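Local coordinates for protein endolysin (Clostridium phage phiCD27, PDB 3QAY) that probably cleaves the amide bond between N-acetylmuramic acid and L-alanine in the cell-wall peptidoglycan of Clostridium difficile, using a zinc-dependent amidase domain, at residues A[36-41]-A[169-174]. Numbering follows the deposited sequence.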
loop_
_atom_site.group_PDB
_atom_site.type_symbol
_atom_site.label_atom_id
_atom_site.label_comp_id
_atom_site.label_asym_id
_atom_site.label_seq_id
_atom_site.Cartn_x
_atom_site.Cartn_y
_atom_site.Cartn_z
ATOM N N PRO A 36 8.226 4.511 -4.324
ATOM C CA PRO A 36 8.800 5.749 -4.874
ATOM C C PRO A 36 8.121 6.254 -6.148
ATOM O O PRO A 36 8.061 7.458 -6.367
ATOM C CB PRO A 36 10.255 5.375 -5.152
ATOM C CG PRO A 36 10.285 3.910 -5.197
ATOM C CD PRO A 36 9.226 3.432 -4.276
ATOM N N VAL A 37 7.606 5.348 -6.970
ATOM C CA VAL A 37 6.829 5.736 -8.149
ATOM C C VAL A 37 5.493 6.365 -7.719
ATOM O O VAL A 37 5.066 7.389 -8.280
ATOM C CB VAL A 37 6.580 4.532 -9.071
ATOM C CG1 VAL A 37 5.681 4.922 -10.250
ATOM C CG2 VAL A 37 7.907 3.963 -9.571
ATOM N N LEU A 38 4.847 5.762 -6.723
ATOM C CA LEU A 38 3.594 6.296 -6.168
ATOM C C LEU A 38 3.799 7.689 -5.573
ATOM O O LEU A 38 2.993 8.587 -5.801
ATOM C CB LEU A 38 3.024 5.354 -5.096
ATOM C CG LEU A 38 1.695 5.730 -4.432
ATOM C CD1 LEU A 38 0.594 5.941 -5.480
ATOM C CD2 LEU A 38 1.261 4.684 -3.407
ATOM N N ALA A 39 4.875 7.857 -4.803
ATOM C CA ALA A 39 5.237 9.159 -4.230
ATOM C C ALA A 39 5.388 10.236 -5.306
ATOM O O ALA A 39 4.824 11.325 -5.187
ATOM C CB ALA A 39 6.528 9.044 -3.406
ATOM N N ASP A 40 6.146 9.921 -6.351
ATOM C CA ASP A 40 6.383 10.858 -7.447
ATOM C C ASP A 40 5.097 11.233 -8.184
ATOM O O ASP A 40 4.946 12.369 -8.646
ATOM C CB ASP A 40 7.391 10.270 -8.446
ATOM C CG ASP A 40 8.826 10.357 -7.960
ATOM O OD1 ASP A 40 9.102 11.075 -6.977
ATOM O OD2 ASP A 40 9.687 9.702 -8.583
ATOM N N THR A 41 4.180 10.282 -8.302
ATOM C CA THR A 41 2.892 10.549 -8.939
ATOM C C THR A 41 2.081 11.552 -8.105
ATOM O O THR A 41 1.494 12.490 -8.656
ATOM C CB THR A 41 2.105 9.248 -9.187
ATOM O OG1 THR A 41 2.945 8.319 -9.888
ATOM C CG2 THR A 41 0.864 9.516 -10.016
ATOM N N LEU A 169 -3.616 5.053 -10.825
ATOM C CA LEU A 169 -4.958 4.637 -10.393
ATOM C C LEU A 169 -5.173 4.920 -8.905
ATOM O O LEU A 169 -6.233 5.404 -8.501
ATOM C CB LEU A 169 -5.196 3.154 -10.701
ATOM C CG LEU A 169 -5.337 2.785 -12.184
ATOM C CD1 LEU A 169 -5.477 1.270 -12.361
ATOM C CD2 LEU A 169 -6.529 3.507 -12.800
ATOM N N ILE A 170 -4.152 4.642 -8.105
ATOM C CA ILE A 170 -4.197 4.912 -6.671
ATOM C C ILE A 170 -4.289 6.404 -6.397
ATOM O O ILE A 170 -5.066 6.833 -5.552
ATOM C CB ILE A 170 -2.949 4.378 -5.951
ATOM C CG1 ILE A 170 -2.929 2.845 -5.978
ATOM C CG2 ILE A 170 -2.906 4.907 -4.517
ATOM C CD1 ILE A 170 -1.667 2.215 -5.403
ATOM N N VAL A 171 -3.484 7.187 -7.107
ATOM C CA VAL A 171 -3.461 8.636 -6.924
ATOM C C VAL A 171 -4.786 9.278 -7.365
ATOM O O VAL A 171 -5.349 10.112 -6.650
ATOM C CB VAL A 171 -2.277 9.272 -7.676
ATOM C CG1 VAL A 171 -2.324 10.798 -7.576
ATOM C CG2 VAL A 171 -0.960 8.737 -7.126
ATOM N N GLU A 172 -5.292 8.880 -8.529
ATOM C CA GLU A 172 -6.596 9.369 -8.993
ATOM C C GLU A 172 -7.683 9.092 -7.958
ATOM O O GLU A 172 -8.530 9.953 -7.687
ATOM C CB GLU A 172 -6.977 8.750 -10.339
ATOM C CG GLU A 172 -6.203 9.321 -11.514
ATOM C CD GLU A 172 -6.729 8.856 -12.863
ATOM O OE1 GLU A 172 -7.421 7.816 -12.928
ATOM O OE2 GLU A 172 -6.442 9.539 -13.865
ATOM N N GLY A 173 -7.644 7.893 -7.380
ATOM C CA GLY A 173 -8.577 7.494 -6.336
ATOM C C GLY A 173 -8.471 8.348 -5.090
ATOM O O GLY A 173 -9.464 8.890 -4.623
ATOM N N VAL A 174 -7.266 8.469 -4.545
ATOM C CA VAL A 174 -7.059 9.257 -3.320
ATOM C C VAL A 174 -7.449 10.722 -3.542
ATOM O O VAL A 174 -8.165 11.314 -2.732
ATOM C CB VAL A 174 -5.602 9.145 -2.822
ATOM C CG1 VAL A 174 -5.315 10.155 -1.721
ATOM C CG2 VAL A 174 -5.322 7.720 -2.338
#
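I170 meets the other helix first, through its branch methyl: I170 CG2 sits 3.8 Å from L38 CD1, with the two side chains crossing at nearly a right angle. CG2 lies opposite the backbone N about the first torsion, while CG1 points on the N side; of the two branches it is CG2 that meets L38. One residue on, V171 does most of the work. Its CG2 methyl pushes between two partners on 36-41. V171 CG2 lies 3.6 Å from L38 CD1. On T41 the partner is again a methyl, with V171 CG2 and T41 CG2 3.5 Å apart. Against L38 the valine runs in the reverse direction, the two side chains sliding past each other. The same leucine methyl, CD1, touches both I170 and V171.

T41 takes part with its methyl because its hydroxyl is turned back onto its own helix. With OG1 on the backbone-N side (chi1 -52°), T41 OG1 hydrogen-bonds V37 O at 2.8 Å, tilted 34° out of the carbonyl plane, while T41 N reaches the same oxygen from the opposite face. The hydroxyl bond holds the T41 side chain in this rotation, which turns CG2 toward V171; the CA atoms of T41 and V171 are 6.9 Å apart. No hydrogen bond joins the two segments, and the interface is purely apolar.

The segments' axes approach to 9.8 Å and cross at -44°. Further back along helix 152-175, A167 extends the contact by touching both V37 and T41. Helices 27-44 and 152-175 pack side by side here in the amidase alpha/beta fold, with the I170 side chain about 14 Å from the zinc ion. L38 also rests on L84 of the central strand 80-87, and V174 reaches L80 of that strand as well as Y108 and I112 of helix 103-116.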